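Local coordinates for UPF0336 protein Rv0637 (Mycobacterium tuberculosis, PDB 5ZY8) that probably acts as the HadC subunit of a (3R)-hydroxyacyl-[acyl-carrier-protein] dehydratase with a hot-dog fold, at residues F18-E23 against D101-R106; Q89-H94 against M136-T141; A105-H110 against V121-L126. All blocks are in the same frame, centred on the assembly; numbering follows the deposited sequence.

All three contacts hold neighbouring strands of one antiparallel sheet. Contacts 1 and 3 share strand 102-113 and overlap at Ala-105 and Arg-106. Contact 2 joins the other edge of the sheet and touches contact 3 through strands 134-143 and 120-129, their centres about 9 Å apart. Each is partly buried, with one apolar or mainly buried face and one more polar face. Contact 1, the smallest, has mainly aliphatic side-chain contacts and adjoins a second copy of the protein. Contact 2 is rich in aromatic rings and sulfur and lies at the interface with another protein's chain. Contact 3 touches no other chain of the assembly. It carries an arginine-aspartate network that continues into Glu-137 of contact 2.

Contact 1. Residues F18-E23 against D101-R106; sequences FIVGRE and DKLWAR
Val-20 and Leu-103 make the tight side of this contact. Their methyl ends meet at an angle, with Val-20 CG2 3.8 Å from Leu-103 CD1. Val-20 CG2 lies anti to the carbonyl carbon, which turns it toward Leu-103. The same methyl comes to the edge of the Phe-18 ring, close to its plane. Phe-18, Val-20 and Leu-103 are all buried. Leu-63 and Tyr-66 of helix 61-74 pack on Phe-18, and Phe-59 covers Phe-18 and Val-20.

The backbones pair as antiparallel strands. Phe-18 and Leu-103 form a hydrogen-bonded pair: Phe-18 N reaches Leu-103 O at 2.9 Å, and Leu-103 N returns to Phe-18 O at 2.9 Å. Val-20 N to Asp-101 O adds a nearly straight bond of 2.9 Å, 173° at the hydrogen. This ties the first strand of the hot-dog sheet to the strand beside it, just before Gly-21, which holds the N-cap position of helix 22-31.

The other face is looser. Ile-19 and Lys-102 form a non-hydrogen-bonded pair and are both partly exposed. Ile-19 CD1 rests against Lys-102 CG at 3.8 Å, touching only the base of the lysine. The rest of that chain runs on, extended, with Tyr-17 as a cation-pi partner. Ile-19 also packs on Arg-22 of a second copy of this protein.

Contact 2. Residues Q89-H94 against M136-T141; sequences QRFVFH and MEAYTT
Met-136 packs beside Phe-91 and Phe-93 where two antiparallel strands of the hot-dog sheet run side by side, 4.7 Å apart at the axes. Strand 85-93 is one of the two outermost strands within this chain. Residues 89 to 91 also pair with a strand of another protein's chain, so the sheet runs on across that interface, consistent with a double hot-dog.

Met-136 leaves its strand on the buried face. Its CB lies 3.8 Å from Val-92 O. CG, anti to the backbone N, stays near the same oxygen. SD then passes Phe-91 CD1 at 4.2 Å, an oblique Met-aromatic contact. The last torsion bends the chain (chi3 -41°) and brings CE to Phe-93, 3.4 Å from CE1. Leu-57, Thr-58, Val-60 and Val-97 of the loops cover this cluster of rings and sulfur. Ala-138 CB fills in beside the Phe-91 ring.

The opposite face is more polar, though Val-92 is on it. Arg-90 and Tyr-139 lie alongside each other, planes 20° apart, with Arg-90 NH1 over one face of the tyrosine ring. Arg-90 NE bonds an acidic side chain of the other protein. Tyr-139 OH donates to Glu-137 OE1 at 3.0 Å. The His-94 ring and the Glu-137 carboxylate are nearly coplanar, 12° apart, and form a histidine-carboxylate bond whose very short modelled length is doubtful.

Backbone bonds link Arg-90 with Tyr-139 and Val-92 with Glu-137, both ways in each pair. On the buried side Gln-89 NE2 donates to Thr-140 OG1 at 2.9 Å, with the oxygen tilted from the amide plane.

Contact 3. Residues A105-H110 against V121-L126; sequences ARMDIH and VVTRNL
Arg-106, Asp-108, Arg-124 and Leu-126 meet on one face of the hairpin made by strands 102-113 and 120-129. The backbone polar atoms pair across it. Arg-106 and Leu-126 exchange N-H and carbonyl bonds, and so do Asp-108 and Arg-124. Asp-108 N reaches Arg-124 O at 2.8 Å. At the far end His-110 N donates to Val-122 O at 2.7 Å.

Asp-108 is the main side-chain acceptor. Arg-106 grips it side-on with two nitrogens. The Arg-106 chain bends at chi3 (113°), which places NE for this grip. NE donates to OD1 at 3.1 Å and NH1 to OD2 at 2.8 Å. Each oxygen uses its syn lone pair and lies close to the guanidinium plane, and the NE bond is nearly straight at 174°. Arg-124 NE adds a long ion pair to OD2, 3.8 Å away, near the edge of its guanidinium. Arg-124 has stronger partners in the next strand: its NH2 makes a salt bridge with Glu-137 OE1 and a hydrogen bond with Tyr-139 OH.

Leu-126 sets one methyl against each guanidinium. CD2 lies over a face of Arg-106, 3.4 Å from NH2, and CD1 over a face of Arg-124, both offset toward the rim.

The other face of the hairpin is buried, with Val-67 and Phe-71 of helix 61-74 against Met-107. This is the side of a hot-dog sheet that wraps its helix. Met-107 CG touches Asn-125 ND2 at 3.5 Å, and Thr-123 OG1 donates weakly to Asn-125 OD1 along the same strand.

The two arginines approach to 4.0 Å between Arg-106 NH1 and Arg-124 NH1. Asp-108 and Glu-137 probably offset that repulsion, and the two cations would favour an ionised Asp-108.

Contact 1. Residues F18-E23 against D101-R106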
loop_
_atom_site.group_PDB
_atom_site.type_symbol
_atom_site.label_atom_id
_atom_site.label_comp_id
_atom_site.label_asym_id
_atom_site.label_seq_id
_atom_site.Cartn_x
_atom_site.Cartn_y
_atom_site.Cartn_z
ATOM N N PHE C 18 8.715 6.795 -11.452
ATOM C CA PHE C 18 7.676 6.108 -10.695
ATOM C C PHE C 18 7.105 5.007 -11.576
ATOM O O PHE C 18 6.658 5.283 -12.694
ATOM C CB PHE C 18 6.593 7.107 -10.265
ATOM C CG PHE C 18 5.418 6.497 -9.556
ATOM C CD1 PHE C 18 4.361 5.938 -10.273
ATOM C CD2 PHE C 18 5.333 6.527 -8.174
ATOM C CE1 PHE C 18 3.262 5.393 -9.619
ATOM C CE2 PHE C 18 4.230 5.988 -7.510
ATOM C CZ PHE C 18 3.201 5.418 -8.233
ATOM N N ILE C 19 7.124 3.769 -11.089
ATOM C CA ILE C 19 6.526 2.651 -11.812
ATOM C C ILE C 19 5.116 2.442 -11.284
ATOM O O ILE C 19 4.912 2.265 -10.075
ATOM C CB ILE C 19 7.342 1.359 -11.657
ATOM C CG1 ILE C 19 8.756 1.520 -12.212
ATOM C CG2 ILE C 19 6.628 0.233 -12.395
ATOM C CD1 ILE C 19 8.809 1.537 -13.709
ATOM N N VAL C 20 4.140 2.451 -12.183
ATOM C CA VAL C 20 2.764 2.179 -11.790
ATOM C C VAL C 20 2.649 0.669 -11.594
ATOM O O VAL C 20 2.623 -0.092 -12.564
ATOM C CB VAL C 20 1.772 2.694 -12.838
ATOM C CG1 VAL C 20 0.362 2.418 -12.384
ATOM C CG2 VAL C 20 1.978 4.183 -13.062
ATOM N N GLY C 21 2.565 0.241 -10.326
ATOM C CA GLY C 21 2.709 -1.158 -9.976
ATOM C C GLY C 21 1.392 -1.906 -10.018
ATOM O O GLY C 21 0.384 -1.433 -9.490
ATOM N N ARG C 22 1.418 -3.099 -10.630
ATOM C CA ARG C 22 0.202 -3.891 -10.839
ATOM C C ARG C 22 -0.523 -4.188 -9.527
ATOM O O ARG C 22 -1.656 -3.736 -9.321
ATOM C CB ARG C 22 0.548 -5.199 -11.567
ATOM C CG ARG C 22 -0.636 -6.133 -11.840
ATOM C CD ARG C 22 -0.143 -7.411 -12.513
ATOM N NE ARG C 22 -1.197 -8.386 -12.805
ATOM C CZ ARG C 22 -1.288 -9.595 -12.249
ATOM N NH1 ARG C 22 -0.390 -9.984 -11.359
ATOM N NH2 ARG C 22 -2.268 -10.421 -12.585
ATOM N N GLU C 23 0.127 -4.932 -8.616
ATOM C CA GLU C 23 -0.565 -5.340 -7.393
ATOM C C GLU C 23 -0.983 -4.132 -6.576
ATOM O O GLU C 23 -2.054 -4.132 -5.952
ATOM C CB GLU C 23 0.312 -6.245 -6.514
ATOM C CG GLU C 23 1.070 -7.404 -7.175
ATOM C CD GLU C 23 0.183 -8.338 -7.996
ATOM O OE1 GLU C 23 0.694 -8.892 -9.002
ATOM O OE2 GLU C 23 -0.997 -8.553 -7.619
ATOM N N ASP C 101 3.476 1.256 -16.403
ATOM C CA ASP C 101 3.937 2.523 -16.963
ATOM C C ASP C 101 5.022 3.148 -16.098
ATOM O O ASP C 101 4.934 3.155 -14.867
ATOM C CB ASP C 101 2.787 3.520 -17.121
ATOM C CG ASP C 101 1.862 3.169 -18.265
ATOM O OD1 ASP C 101 0.824 3.853 -18.436
ATOM O OD2 ASP C 101 2.190 2.219 -19.009
ATOM N N LYS C 102 6.036 3.700 -16.758
ATOM C CA LYS C 102 7.097 4.462 -16.111
ATOM C C LYS C 102 6.804 5.948 -16.292
ATOM O O LYS C 102 6.660 6.423 -17.423
ATOM C CB LYS C 102 8.453 4.080 -16.707
ATOM C CG LYS C 102 9.675 4.548 -15.945
ATOM C CD LYS C 102 10.923 4.353 -16.791
ATOM C CE LYS C 102 12.177 4.369 -15.941
ATOM N NZ LYS C 102 13.400 4.029 -16.709
ATOM N N LEU C 103 6.719 6.680 -15.188
ATOM C CA LEU C 103 6.270 8.061 -15.209
ATOM C C LEU C 103 7.322 8.978 -14.607
ATOM O O LEU C 103 7.948 8.641 -13.596
ATOM C CB LEU C 103 4.957 8.213 -14.424
ATOM C CG LEU C 103 3.759 7.404 -14.916
ATOM C CD1 LEU C 103 2.510 7.797 -14.152
ATOM C CD2 LEU C 103 3.572 7.616 -16.402
ATOM N N TRP C 104 7.497 10.147 -15.219
ATOM C CA TRP C 104 8.364 11.195 -14.696
ATOM C C TRP C 104 7.500 12.375 -14.289
ATOM O O TRP C 104 6.662 12.840 -15.067
ATOM C CB TRP C 104 9.415 11.638 -15.720
ATOM C CG TRP C 104 10.362 10.555 -16.117
ATOM C CD1 TRP C 104 10.214 9.670 -17.154
ATOM C CD2 TRP C 104 11.608 10.232 -15.488
ATOM N NE1 TRP C 104 11.296 8.813 -17.206
ATOM C CE2 TRP C 104 12.164 9.138 -16.195
ATOM C CE3 TRP C 104 12.307 10.759 -14.398
ATOM C CZ2 TRP C 104 13.386 8.564 -15.840
ATOM C CZ3 TRP C 104 13.525 10.194 -14.056
ATOM C CH2 TRP C 104 14.050 9.108 -14.773
ATOM N N ALA C 105 7.730 12.870 -13.084
ATOM C CA ALA C 105 6.893 13.888 -12.484
ATOM C C ALA C 105 7.611 15.227 -12.480
ATOM O O ALA C 105 8.839 15.307 -12.361
ATOM C CB ALA C 105 6.491 13.494 -11.063
ATOM N N ARG C 106 6.816 16.276 -12.635
ATOM C CA ARG C 106 7.305 17.644 -12.684
ATOM C C ARG C 106 6.207 18.521 -12.113
ATOM O O ARG C 106 5.098 18.551 -12.654
ATOM C CB ARG C 106 7.665 18.054 -14.115
ATOM C CG ARG C 106 8.292 19.430 -14.239
ATOM C CD ARG C 106 8.291 19.896 -15.683
ATOM N NE ARG C 106 7.406 21.034 -15.915
ATOM C CZ ARG C 106 7.020 21.443 -17.122
ATOM N NH1 ARG C 106 6.214 22.495 -17.251
ATOM N NH2 ARG C 106 7.442 20.798 -18.203
#

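Contact 2. Residues Q89-H94 against M136-T141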
loop_
_atom_site.group_PDB
_atom_site.type_symbol
_atom_site.label_atom_id
_atom_site.label_comp_id
_atom_site.label_asym_id
_atom_site.label_seq_id
_atom_site.Cartn_x
_atom_site.Cartn_y
_atom_site.Cartn_z
ATOM N N GLN C 89 -9.221 19.267 -6.394
ATOM C CA GLN C 89 -8.381 18.296 -7.085
ATOM C C GLN C 89 -8.904 18.075 -8.499
ATOM O O GLN C 89 -10.112 17.901 -8.699
ATOM C CB GLN C 89 -8.313 16.968 -6.321
ATOM C CG GLN C 89 -7.430 15.946 -7.000
ATOM C CD GLN C 89 -5.966 16.358 -6.980
ATOM O OE1 GLN C 89 -5.265 16.285 -7.997
ATOM N NE2 GLN C 89 -5.496 16.796 -5.820
ATOM N N ARG C 90 -7.979 18.079 -9.469
ATOM C CA ARG C 90 -8.287 17.996 -10.893
ATOM C C ARG C 90 -7.307 17.062 -11.590
ATOM O O ARG C 90 -6.092 17.224 -11.440
ATOM C CB ARG C 90 -8.202 19.369 -11.566
ATOM C CG ARG C 90 -8.845 19.389 -12.939
ATOM C CD ARG C 90 -8.814 20.764 -13.590
ATOM N NE ARG C 90 -9.042 20.620 -15.028
ATOM C CZ ARG C 90 -8.477 21.369 -15.973
ATOM N NH1 ARG C 90 -7.631 22.338 -15.650
ATOM N NH2 ARG C 90 -8.749 21.137 -17.250
ATOM N N PHE C 91 -7.822 16.164 -12.430
ATOM C CA PHE C 91 -6.999 15.257 -13.223
ATOM C C PHE C 91 -7.338 15.412 -14.698
ATOM O O PHE C 91 -8.517 15.513 -15.067
ATOM C CB PHE C 91 -7.199 13.783 -12.836
ATOM C CG PHE C 91 -6.769 13.441 -11.436
ATOM C CD1 PHE C 91 -5.454 13.119 -11.162
ATOM C CD2 PHE C 91 -7.697 13.384 -10.403
ATOM C CE1 PHE C 91 -5.063 12.789 -9.874
ATOM C CE2 PHE C 91 -7.314 13.052 -9.118
ATOM C CZ PHE C 91 -5.998 12.754 -8.853
ATOM N N VAL C 92 -6.306 15.458 -15.542
ATOM C CA VAL C 92 -6.476 15.502 -16.993
ATOM C C VAL C 92 -5.696 14.351 -17.606
ATOM O O VAL C 92 -4.457 14.355 -17.592
ATOM C CB VAL C 92 -6.027 16.834 -17.597
ATOM C CG1 VAL C 92 -6.273 16.823 -19.099
ATOM C CG2 VAL C 92 -6.775 17.978 -16.934
ATOM N N PHE C 93 -6.410 13.409 -18.208
ATOM C CA PHE C 93 -5.805 12.198 -18.747
ATOM C C PHE C 93 -5.634 12.404 -20.242
ATOM O O PHE C 93 -6.599 12.335 -21.006
ATOM C CB PHE C 93 -6.661 10.979 -18.424
ATOM C CG PHE C 93 -6.947 10.831 -16.968
ATOM C CD1 PHE C 93 -6.040 10.198 -16.130
ATOM C CD2 PHE C 93 -8.112 11.344 -16.423
ATOM C CE1 PHE C 93 -6.295 10.066 -14.768
ATOM C CE2 PHE C 93 -8.373 11.219 -15.065
ATOM C CZ PHE C 93 -7.460 10.576 -14.237
ATOM N N HIS C 94 -4.391 12.671 -20.646
ATOM C CA HIS C 94 -4.057 12.756 -22.061
ATOM C C HIS C 94 -3.775 11.384 -22.653
ATOM O O HIS C 94 -3.984 11.173 -23.853
ATOM C CB HIS C 94 -2.859 13.686 -22.255
ATOM C CG HIS C 94 -3.082 15.068 -21.724
ATOM N ND1 HIS C 94 -3.872 15.994 -22.371
ATOM C CD2 HIS C 94 -2.656 15.667 -20.586
ATOM C CE1 HIS C 94 -3.901 17.113 -21.668
ATOM N NE2 HIS C 94 -3.172 16.941 -20.580
ATOM N N MET C 136 -0.435 12.809 -18.285
ATOM C CA MET C 136 -1.391 13.317 -17.309
ATOM C C MET C 136 -0.916 14.632 -16.712
ATOM O O MET C 136 0.289 14.847 -16.529
ATOM C CB MET C 136 -1.558 12.312 -16.166
ATOM C CG MET C 136 -2.304 12.844 -14.952
ATOM S SD MET C 136 -2.516 11.579 -13.705
ATOM C CE MET C 136 -2.934 10.163 -14.723
ATOM N N GLU C 137 -1.884 15.485 -16.362
ATOM C CA GLU C 137 -1.651 16.645 -15.516
ATOM C C GLU C 137 -2.597 16.581 -14.329
ATOM O O GLU C 137 -3.752 16.169 -14.468
ATOM C CB GLU C 137 -1.857 17.963 -16.249
ATOM C CG GLU C 137 -1.432 17.959 -17.698
ATOM C CD GLU C 137 -1.967 19.167 -18.434
ATOM O OE1 GLU C 137 -1.905 20.275 -17.861
ATOM O OE2 GLU C 137 -2.464 19.008 -19.569
ATOM N N ALA C 138 -2.115 17.015 -13.169
ATOM C CA ALA C 138 -2.897 17.009 -11.938
ATOM C C ALA C 138 -2.738 18.359 -11.259
ATOM O O ALA C 138 -1.614 18.787 -10.979
ATOM C CB ALA C 138 -2.455 15.876 -11.004
ATOM N N TYR C 139 -3.854 19.023 -10.991
ATOM C CA TYR C 139 -3.849 20.315 -10.321
ATOM C C TYR C 139 -4.388 20.135 -8.913
ATOM O O TYR C 139 -5.512 19.654 -8.726
ATOM C CB TYR C 139 -4.680 21.347 -11.076
ATOM C CG TYR C 139 -4.185 21.669 -12.465
ATOM C CD1 TYR C 139 -4.380 20.791 -13.523
ATOM C CD2 TYR C 139 -3.524 22.864 -12.718
ATOM C CE1 TYR C 139 -3.926 21.097 -14.795
ATOM C CE2 TYR C 139 -3.068 23.178 -13.981
ATOM C CZ TYR C 139 -3.270 22.293 -15.016
ATOM O OH TYR C 139 -2.811 22.615 -16.277
ATOM N N THR C 140 -3.594 20.536 -7.928
ATOM C CA THR C 140 -4.004 20.510 -6.535
ATOM C C THR C 140 -4.013 21.931 -5.993
ATOM O O THR C 140 -3.076 22.699 -6.235
ATOM C CB THR C 140 -3.059 19.617 -5.719
ATOM O OG1 THR C 140 -3.076 18.291 -6.262
ATOM C CG2 THR C 140 -3.477 19.575 -4.256
ATOM N N THR C 141 -5.076 22.280 -5.277
ATOM C CA THR C 141 -5.203 23.589 -4.655
ATOM C C THR C 141 -5.086 23.401 -3.151
ATOM O O THR C 141 -5.933 22.744 -2.536
ATOM C CB THR C 141 -6.532 24.252 -5.012
ATOM O OG1 THR C 141 -6.749 24.168 -6.425
ATOM C CG2 THR C 141 -6.506 25.712 -4.603
#

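Contact 3. Residues A105-H110 against V121-L126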
loop_
_atom_site.group_PDB
_atom_site.type_symbol
_atom_site.label_atom_id
_atom_site.label_comp_id
_atom_site.label_asym_id
_atom_site.label_seq_id
_atom_site.Cartn_x
_atom_site.Cartn_y
_atom_site.Cartn_z
ATOM N N ALA C 105 7.730 12.870 -13.084
ATOM C CA ALA C 105 6.893 13.888 -12.484
ATOM C C ALA C 105 7.611 15.227 -12.480
ATOM O O ALA C 105 8.839 15.307 -12.361
ATOM C CB ALA C 105 6.491 13.494 -11.063
ATOM N N ARG C 106 6.816 16.276 -12.635
ATOM C CA ARG C 106 7.305 17.644 -12.684
ATOM C C ARG C 106 6.207 18.521 -12.113
ATOM O O ARG C 106 5.098 18.551 -12.654
ATOM C CB ARG C 106 7.665 18.054 -14.115
ATOM C CG ARG C 106 8.292 19.430 -14.239
ATOM C CD ARG C 106 8.291 19.896 -15.683
ATOM N NE ARG C 106 7.406 21.034 -15.915
ATOM C CZ ARG C 106 7.020 21.443 -17.122
ATOM N NH1 ARG C 106 6.214 22.495 -17.251
ATOM N NH2 ARG C 106 7.442 20.798 -18.203
ATOM N N MET C 107 6.490 19.190 -11.009
ATOM C CA MET C 107 5.518 20.062 -10.371
ATOM C C MET C 107 5.850 21.514 -10.692
ATOM O O MET C 107 6.974 21.962 -10.451
ATOM C CB MET C 107 5.524 19.841 -8.864
ATOM C CG MET C 107 4.293 20.324 -8.150
ATOM S SD MET C 107 4.718 20.462 -6.418
ATOM C CE MET C 107 5.828 21.867 -6.500
ATOM N N ASP C 108 4.869 22.254 -11.206
ATOM C CA ASP C 108 4.993 23.697 -11.341
ATOM C C ASP C 108 4.113 24.396 -10.314
ATOM O O ASP C 108 3.030 23.919 -9.965
ATOM C CB ASP C 108 4.580 24.182 -12.745
ATOM C CG ASP C 108 5.312 23.464 -13.874
ATOM O OD1 ASP C 108 6.247 22.691 -13.579
ATOM O OD2 ASP C 108 4.968 23.695 -15.063
ATOM N N ILE C 109 4.555 25.571 -9.883
ATOM C CA ILE C 109 3.706 26.434 -9.073
ATOM C C ILE C 109 2.808 27.227 -10.017
ATOM O O ILE C 109 3.263 28.130 -10.730
ATOM C CB ILE C 109 4.524 27.358 -8.173
ATOM C CG1 ILE C 109 5.385 26.515 -7.236
ATOM C CG2 ILE C 109 3.588 28.317 -7.436
ATOM C CD1 ILE C 109 4.697 26.092 -5.969
ATOM N N HIS C 110 1.533 26.857 -10.044
ATOM C CA HIS C 110 0.596 27.422 -11.002
ATOM C C HIS C 110 0.105 28.788 -10.549
ATOM O O HIS C 110 -0.041 29.695 -11.373
ATOM C CB HIS C 110 -0.575 26.460 -11.198
ATOM C CG HIS C 110 -1.407 26.746 -12.408
ATOM N ND1 HIS C 110 -2.602 27.433 -12.342
ATOM C CD2 HIS C 110 -1.228 26.429 -13.712
ATOM C CE1 HIS C 110 -3.121 27.528 -13.554
ATOM N NE2 HIS C 110 -2.308 26.925 -14.402
ATOM N N VAL C 121 -2.057 28.173 -2.680
ATOM C CA VAL C 121 -1.109 27.723 -3.691
ATOM C C VAL C 121 -1.756 26.644 -4.542
ATOM O O VAL C 121 -2.364 25.706 -4.017
ATOM C CB VAL C 121 0.193 27.210 -3.056
ATOM C CG1 VAL C 121 1.295 27.147 -4.095
ATOM C CG2 VAL C 121 0.603 28.116 -1.913
ATOM N N VAL C 122 -1.620 26.778 -5.858
ATOM C CA VAL C 122 -2.107 25.791 -6.813
ATOM C C VAL C 122 -0.885 25.131 -7.421
ATOM O O VAL C 122 -0.120 25.774 -8.150
ATOM C CB VAL C 122 -2.987 26.418 -7.901
ATOM C CG1 VAL C 122 -3.362 25.371 -8.938
ATOM C CG2 VAL C 122 -4.230 27.021 -7.282
ATOM N N THR C 123 -0.686 23.855 -7.107
ATOM C CA THR C 123 0.360 23.072 -7.738
ATOM C C THR C 123 -0.193 22.373 -8.971
ATOM O O THR C 123 -1.346 21.931 -8.982
ATOM C CB THR C 123 0.942 22.058 -6.752
ATOM O OG1 THR C 123 0.008 20.990 -6.535
ATOM C CG2 THR C 123 1.245 22.740 -5.432
ATOM N N ARG C 124 0.645 22.266 -10.006
ATOM C CA ARG C 124 0.338 21.517 -11.222
ATOM C C ARG C 124 1.378 20.415 -11.336
ATOM O O ARG C 124 2.566 20.692 -11.517
ATOM C CB ARG C 124 0.341 22.426 -12.457
ATOM C CG ARG C 124 0.412 21.709 -13.817
ATOM C CD ARG C 124 0.476 22.726 -14.970
ATOM N NE ARG C 124 1.526 22.469 -15.961
ATOM C CZ ARG C 124 1.302 22.227 -17.251
ATOM N NH1 ARG C 124 2.322 22.017 -18.075
ATOM N NH2 ARG C 124 0.061 22.199 -17.721
ATOM N N ASN C 125 0.941 19.173 -11.211
ATOM C CA ASN C 125 1.834 18.033 -11.343
ATOM C C ASN C 125 1.708 17.485 -12.759
ATOM O O ASN C 125 0.646 17.000 -13.164
ATOM C CB ASN C 125 1.533 16.983 -10.277
ATOM C CG ASN C 125 1.871 17.481 -8.878
ATOM O OD1 ASN C 125 1.101 18.239 -8.271
ATOM N ND2 ASN C 125 3.055 17.110 -8.386
ATOM N N LEU C 126 2.800 17.596 -13.505
ATOM C CA LEU C 126 2.930 17.078 -14.860
ATOM C C LEU C 126 3.512 15.671 -14.844
ATOM O O LEU C 126 4.518 15.421 -14.170
ATOM C CB LEU C 126 3.847 18.006 -15.651
ATOM C CG LEU C 126 3.669 18.045 -17.155
ATOM C CD1 LEU C 126 2.518 18.983 -17.484
ATOM C CD2 LEU C 126 4.957 18.474 -17.843
#